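Local coordinates for DUF3256 domain-containing protein (Porphyromonas gingivalis W83, PDB 2P3P) that is of unknown function, though a magnesium ion has been seen bound to it, consistent with a metal-binding role, at residues F122-T136 with A185-W197. Sequence-based numbering, arbitrary orientation.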
loop_
_atom_site.group_PDB
_atom_site.type_symbol
_atom_site.label_atom_id
_atom_site.label_comp_id
_atom_site.label_asym_id
_atom_site.label_seq_id
_atom_site.Cartn_x
_atom_site.Cartn_y
_atom_site.Cartn_z
ATOM N N PHE A 122 7.312 -12.222 -2.813
ATOM C CA PHE A 122 6.353 -11.631 -3.725
ATOM C C PHE A 122 6.702 -10.235 -4.209
ATOM O O PHE A 122 6.142 -9.734 -5.201
ATOM C CB PHE A 122 5.005 -11.535 -2.987
ATOM C CG PHE A 122 4.570 -12.811 -2.384
ATOM C CD1 PHE A 122 4.110 -13.822 -3.176
ATOM C CD2 PHE A 122 4.639 -13.014 -1.018
ATOM C CE1 PHE A 122 3.666 -15.038 -2.621
ATOM C CE2 PHE A 122 4.206 -14.201 -0.464
ATOM C CZ PHE A 122 3.723 -15.211 -1.269
ATOM N N TRP A 123 7.569 -9.564 -3.481
ATOM C CA TRP A 123 7.833 -8.162 -3.730
ATOM C C TRP A 123 9.250 -7.789 -3.301
ATOM O O TRP A 123 9.679 -8.114 -2.190
ATOM C CB TRP A 123 6.828 -7.314 -2.952
ATOM C CG TRP A 123 7.211 -5.858 -2.817
ATOM C CD1 TRP A 123 7.707 -5.238 -1.713
ATOM C CD2 TRP A 123 7.120 -4.867 -3.831
ATOM N NE1 TRP A 123 7.961 -3.897 -1.987
ATOM C CE2 TRP A 123 7.608 -3.647 -3.280
ATOM C CE3 TRP A 123 6.698 -4.886 -5.166
ATOM C CZ2 TRP A 123 7.651 -2.462 -4.009
ATOM C CZ3 TRP A 123 6.709 -3.711 -5.871
ATOM C CH2 TRP A 123 7.195 -2.515 -5.296
ATOM N N GLN A 124 9.982 -7.140 -4.195
ATOM C CA GLN A 124 11.292 -6.587 -3.879
ATOM C C GLN A 124 11.205 -5.060 -3.941
ATOM O O GLN A 124 11.006 -4.499 -5.011
ATOM C CB GLN A 124 12.373 -7.066 -4.872
ATOM C CG GLN A 124 13.742 -6.505 -4.650
ATOM C CD GLN A 124 14.819 -7.078 -5.617
ATOM O OE1 GLN A 124 14.630 -8.147 -6.252
ATOM N NE2 GLN A 124 15.963 -6.401 -5.686
ATOM N N GLN A 125 11.444 -4.389 -2.829
ATOM C CA GLN A 125 11.363 -2.920 -2.804
ATOM C C GLN A 125 12.417 -2.331 -3.770
ATOM O O GLN A 125 13.575 -2.711 -3.721
ATOM C CB GLN A 125 11.633 -2.392 -1.385
ATOM C CG GLN A 125 11.426 -0.906 -1.170
ATOM C CD GLN A 125 9.960 -0.506 -1.001
ATOM O OE1 GLN A 125 9.084 -1.208 -1.444
ATOM N NE2 GLN A 125 9.708 0.645 -0.399
ATOM N N PRO A 126 12.003 -1.441 -4.676
ATOM C CA PRO A 126 13.026 -0.825 -5.526
ATOM C C PRO A 126 13.998 0.040 -4.736
ATOM O O PRO A 126 13.665 0.446 -3.618
ATOM C CB PRO A 126 12.223 0.031 -6.506
ATOM C CG PRO A 126 10.889 0.213 -5.928
ATOM C CD PRO A 126 10.642 -0.944 -4.965
ATOM N N ARG A 127 15.208 0.200 -5.282
ATOM C CA ARG A 127 16.219 1.127 -4.770
ATOM C C ARG A 127 15.872 2.517 -5.249
ATOM O O ARG A 127 15.184 2.676 -6.271
ATOM C CB ARG A 127 17.627 0.772 -5.271
ATOM C CG ARG A 127 18.138 -0.590 -4.810
ATOM C CD ARG A 127 19.464 -0.992 -5.464
ATOM N NE ARG A 127 20.473 0.069 -5.394
ATOM C CZ ARG A 127 21.785 -0.106 -5.525
ATOM N NH1 ARG A 127 22.585 0.941 -5.450
ATOM N NH2 ARG A 127 22.301 -1.316 -5.708
ATOM N N ILE A 128 16.388 3.528 -4.558
ATOM C CA ILE A 128 16.080 4.887 -4.978
ATOM C C ILE A 128 16.627 5.132 -6.398
ATOM O O ILE A 128 16.096 5.972 -7.133
ATOM C CB ILE A 128 16.584 5.950 -3.971
ATOM C CG1 ILE A 128 15.970 7.321 -4.260
ATOM C CG2 ILE A 128 18.143 6.055 -3.991
ATOM C CD1 ILE A 128 14.445 7.386 -4.226
ATOM N N GLU A 129 17.683 4.412 -6.811
ATOM C CA GLU A 129 18.275 4.665 -8.122
ATOM C C GLU A 129 17.349 4.292 -9.264
ATOM O O GLU A 129 17.522 4.788 -10.393
ATOM C CB GLU A 129 19.657 3.978 -8.309
ATOM C CG GLU A 129 19.625 2.432 -8.386
ATOM C CD GLU A 129 20.959 1.811 -8.793
ATOM O OE1 GLU A 129 21.958 2.546 -9.091
ATOM O OE2 GLU A 129 20.999 0.562 -8.839
ATOM N N ASP A 130 16.403 3.398 -8.973
ATOM C CA ASP A 130 15.345 3.053 -9.933
ATOM C C ASP A 130 14.485 4.240 -10.362
ATOM O O ASP A 130 13.771 4.140 -11.367
ATOM C CB ASP A 130 14.490 1.923 -9.392
ATOM C CG ASP A 130 15.302 0.657 -9.170
ATOM O OD1 ASP A 130 16.274 0.420 -9.917
ATOM O OD2 ASP A 130 14.960 -0.087 -8.249
ATOM N N PHE A 131 14.565 5.340 -9.618
ATOM C CA PHE A 131 13.738 6.520 -9.863
ATOM C C PHE A 131 14.601 7.620 -10.496
ATOM O O PHE A 131 14.159 8.781 -10.654
ATOM C CB PHE A 131 13.127 7.027 -8.546
ATOM C CG PHE A 131 12.135 6.098 -7.937
ATOM C CD1 PHE A 131 10.779 6.185 -8.273
ATOM C CD2 PHE A 131 12.534 5.104 -7.061
ATOM C CE1 PHE A 131 9.850 5.320 -7.734
ATOM C CE2 PHE A 131 11.597 4.218 -6.532
ATOM C CZ PHE A 131 10.248 4.343 -6.878
ATOM N N PHE A 132 15.824 7.253 -10.897
ATOM C CA PHE A 132 16.697 8.246 -11.506
ATOM C C PHE A 132 16.359 8.460 -12.981
ATOM O O PHE A 132 15.982 7.520 -13.702
ATOM C CB PHE A 132 18.182 7.862 -11.373
ATOM C CG PHE A 132 18.744 7.930 -9.971
ATOM C CD1 PHE A 132 18.000 8.405 -8.863
ATOM C CD2 PHE A 132 20.042 7.520 -9.765
ATOM C CE1 PHE A 132 18.565 8.440 -7.599
ATOM C CE2 PHE A 132 20.618 7.540 -8.500
ATOM C CZ PHE A 132 19.884 8.003 -7.420
ATOM N N LEU A 133 16.517 9.708 -13.434
ATOM C CA LEU A 133 16.386 10.074 -14.844
ATOM C C LEU A 133 17.534 9.498 -15.652
ATOM O O LEU A 133 18.558 9.070 -15.076
ATOM C CB LEU A 133 16.426 11.608 -14.997
ATOM C CG LEU A 133 15.172 12.300 -14.522
ATOM C CD1 LEU A 133 15.409 13.804 -14.397
ATOM C CD2 LEU A 133 13.992 11.936 -15.433
ATOM N N PRO A 134 17.377 9.438 -16.981
ATOM C CA PRO A 134 18.491 8.987 -17.817
ATOM C C PRO A 134 19.767 9.793 -17.612
ATOM O O PRO A 134 19.708 10.991 -17.264
ATOM C CB PRO A 134 17.949 9.131 -19.250
ATOM C CG PRO A 134 16.461 9.076 -19.105
ATOM C CD PRO A 134 16.161 9.690 -17.771
ATOM N N HIS A 135 20.906 9.116 -17.796
ATOM C CA HIS A 135 22.243 9.750 -17.832
ATOM C C HIS A 135 22.683 10.275 -16.501
ATOM O O HIS A 135 23.568 11.128 -16.417
ATOM C CB HIS A 135 22.305 10.916 -18.859
ATOM C CG HIS A 135 22.092 10.493 -20.269
ATOM N ND1 HIS A 135 22.012 11.397 -21.316
ATOM C CD2 HIS A 135 21.934 9.265 -20.818
ATOM C CE1 HIS A 135 21.829 10.739 -22.444
ATOM N NE2 HIS A 135 21.760 9.448 -22.170
ATOM N N THR A 136 22.078 9.798 -15.413
ATOM C CA THR A 136 22.467 10.315 -14.107
ATOM C C THR A 136 23.944 10.102 -13.816
ATOM O O THR A 136 24.429 8.985 -13.945
ATOM C CB THR A 136 21.627 9.662 -13.026
ATOM O OG1 THR A 136 20.302 10.191 -13.169
ATOM C CG2 THR A 136 22.224 9.976 -11.653
ATOM N N ALA A 185 16.357 17.777 -9.357
ATOM C CA ALA A 185 15.520 17.659 -10.555
ATOM C C ALA A 185 16.276 17.100 -11.771
ATOM O O ALA A 185 15.646 16.578 -12.708
ATOM C CB ALA A 185 14.901 19.034 -10.912
ATOM N N ILE A 186 17.602 17.258 -11.790
ATOM C CA ILE A 186 18.404 16.788 -12.923
ATOM C C ILE A 186 18.538 15.285 -12.956
ATOM O O ILE A 186 18.934 14.743 -14.007
ATOM C CB ILE A 186 19.827 17.448 -13.033
ATOM C CG1 ILE A 186 20.831 16.900 -12.030
ATOM C CG2 ILE A 186 19.725 18.935 -12.865
ATOM C CD1 ILE A 186 22.304 17.279 -12.345
ATOM N N PHE A 187 18.265 14.616 -11.825
ATOM C CA PHE A 187 18.438 13.179 -11.756
ATOM C C PHE A 187 17.317 12.368 -11.058
ATOM O O PHE A 187 17.162 11.205 -11.361
ATOM C CB PHE A 187 19.806 12.849 -11.175
ATOM C CG PHE A 187 19.897 12.981 -9.684
ATOM C CD1 PHE A 187 19.575 11.900 -8.856
ATOM C CD2 PHE A 187 20.293 14.183 -9.107
ATOM C CE1 PHE A 187 19.676 12.020 -7.502
ATOM C CE2 PHE A 187 20.384 14.308 -7.745
ATOM C CZ PHE A 187 20.052 13.253 -6.941
ATOM N N LEU A 188 16.546 12.978 -10.167
ATOM C CA LEU A 188 15.517 12.270 -9.421
ATOM C C LEU A 188 14.119 12.521 -9.987
ATOM O O LEU A 188 13.615 13.667 -9.936
ATOM C CB LEU A 188 15.504 12.753 -7.996
ATOM C CG LEU A 188 14.621 11.943 -7.082
ATOM C CD1 LEU A 188 14.909 10.379 -7.234
ATOM C CD2 LEU A 188 14.865 12.432 -5.612
ATOM N N SER A 189 13.501 11.477 -10.513
ATOM C CA SER A 189 12.268 11.624 -11.274
ATOM C C SER A 189 11.085 11.332 -10.378
ATOM O O SER A 189 11.101 10.379 -9.624
ATOM C CB SER A 189 12.195 10.645 -12.466
ATOM O OG SER A 189 10.885 10.605 -13.037
ATOM N N PRO A 190 10.011 12.097 -10.535
ATOM C CA PRO A 190 8.773 11.865 -9.803
ATOM C C PRO A 190 7.899 10.806 -10.450
ATOM O O PRO A 190 6.855 10.446 -9.880
ATOM C CB PRO A 190 8.082 13.230 -9.862
ATOM C CG PRO A 190 8.518 13.806 -11.166
ATOM C CD PRO A 190 9.859 13.178 -11.518
ATOM N N GLU A 191 8.274 10.304 -11.624
ATOM C CA GLU A 191 7.423 9.316 -12.294
ATOM C C GLU A 191 7.310 7.991 -11.499
ATOM O O GLU A 191 8.307 7.397 -11.107
ATOM C CB GLU A 191 7.956 8.987 -13.678
ATOM C CG GLU A 191 6.924 8.413 -14.613
ATOM C CD GLU A 191 5.820 9.406 -14.968
ATOM O OE1 GLU A 191 6.073 10.640 -14.895
ATOM O OE2 GLU A 191 4.706 8.956 -15.318
ATOM N N PRO A 192 6.090 7.526 -11.266
ATOM C CA PRO A 192 5.956 6.245 -10.537
ATOM C C PRO A 192 6.400 5.076 -11.340
ATOM O O PRO A 192 6.313 5.144 -12.565
ATOM C CB PRO A 192 4.443 6.167 -10.277
ATOM C CG PRO A 192 3.971 7.560 -10.380
ATOM C CD PRO A 192 4.768 8.153 -11.475
ATOM N N LEU A 193 6.858 4.014 -10.665
ATOM C CA LEU A 193 7.220 2.740 -11.323
ATOM C C LEU A 193 6.061 1.761 -11.221
ATOM O O LEU A 193 5.487 1.625 -10.165
ATOM C CB LEU A 193 8.444 2.092 -10.649
ATOM C CG LEU A 193 9.650 3.037 -10.451
ATOM C CD1 LEU A 193 10.731 2.378 -9.587
ATOM C CD2 LEU A 193 10.207 3.531 -11.762
ATOM N N VAL A 194 5.773 1.042 -12.294
ATOM C CA VAL A 194 4.671 0.092 -12.327
ATOM C C VAL A 194 5.159 -1.370 -12.334
ATOM O O VAL A 194 6.107 -1.714 -13.054
ATOM C CB VAL A 194 3.782 0.343 -13.567
ATOM C CG1 VAL A 194 2.637 -0.703 -13.681
ATOM C CG2 VAL A 194 3.213 1.762 -13.531
ATOM N N TYR A 195 4.427 -2.198 -11.574
ATOM C CA TYR A 195 4.654 -3.627 -11.399
ATOM C C TYR A 195 3.335 -4.377 -11.662
ATOM O O TYR A 195 2.232 -3.897 -11.381
ATOM C CB TYR A 195 5.124 -3.877 -9.955
ATOM C CG TYR A 195 6.548 -3.434 -9.613
ATOM C CD1 TYR A 195 7.549 -4.378 -9.471
ATOM C CD2 TYR A 195 6.869 -2.082 -9.344
ATOM C CE1 TYR A 195 8.841 -4.009 -9.182
ATOM C CE2 TYR A 195 8.157 -1.692 -9.033
ATOM C CZ TYR A 195 9.152 -2.646 -8.928
ATOM O OH TYR A 195 10.460 -2.301 -8.630
ATOM N N ARG A 196 3.474 -5.576 -12.179
ATOM C CA ARG A 196 2.348 -6.412 -12.519
ATOM C C ARG A 196 2.546 -7.744 -11.796
ATOM O O ARG A 196 3.646 -8.295 -11.736
ATOM C CB ARG A 196 2.283 -6.616 -14.041
ATOM C CG ARG A 196 1.006 -7.260 -14.491
ATOM C CD ARG A 196 0.867 -7.252 -16.022
ATOM N NE ARG A 196 -0.159 -8.215 -16.379
ATOM C CZ ARG A 196 -0.225 -8.905 -17.523
ATOM N NH1 ARG A 196 0.686 -8.749 -18.487
ATOM N NH2 ARG A 196 -1.232 -9.763 -17.716
ATOM N N TRP A 197 1.466 -8.252 -11.237
ATOM C CA TRP A 197 1.451 -9.561 -10.591
ATOM C C TRP A 197 1.429 -10.642 -11.663
ATOM O O TRP A 197 0.502 -10.720 -12.486
ATOM C CB TRP A 197 0.222 -9.660 -9.727
ATOM C CG TRP A 197 0.095 -10.888 -8.889
ATOM C CD1 TRP A 197 -0.731 -11.925 -9.108
ATOM C CD2 TRP A 197 0.766 -11.166 -7.645
ATOM N NE1 TRP A 197 -0.627 -12.828 -8.097
ATOM C CE2 TRP A 197 0.268 -12.380 -7.175
ATOM C CE3 TRP A 197 1.686 -10.474 -6.872
ATOM C CZ2 TRP A 197 0.715 -12.968 -5.975
ATOM C CZ3 TRP A 197 2.141 -11.061 -5.687
ATOM C CH2 TRP A 197 1.654 -12.285 -5.262
HETATM O O HOH W 1 11.994 -4.119 -7.554
HETATM O O HOH W 2 20.257 12.733 -14.857
#
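The carbonyl oxygen of F187 is approached by two groups of the other segment. L133 N donates to F187 O at 2.6 Å. F132 CA lies 3.0 Å from F187 O, a CA-H...O contact that is weaker. Two residues on, S189 N donates to F131 O (2.8 Å). These paired bonds bracket F132 and L188 and make a single isolated beta bridge, not a continuous strand pair. S189 OG in turn accepts from E191 N, an ST turn that bends the chain just after the bridge.

Beside this bridge F187 presents its ring edge to the face of F132, a T-shaped pair with planes at 88°; with chi1 at 78°, F187 CG stands between its own backbone N and carbonyl carbon, which leaves the ring side by side with that of F132, its CD1/CE1 edge toward the F132 face. The opposite face of F132 rests on E129 CA, so the ring is sandwiched. A water within hydrogen-bonding distance of I186 O, P134 O and T136 OG1 ties the type II turn L133-T136 to the other segment.

Further along, L193 CD1 sits over the face of F131, 3.6 Å from the ring centroid and 21° off its normal, a CH-pi contact. W123 points the edge of its six-membered ring at the face of Y195, CZ3 lying 3.6 Å above it, while a second water links Y195 OH to Q124 O.

Residues 122-136 form a loop, with a 3-10 segment at 128-131, running alongside strand 193-197 and the segment leading into it. That strand lies between 165-170 and 202-204 in the four-stranded antiparallel sheet; W123 also touches I168 and F202, and F131 reaches M155 on strand 155-159.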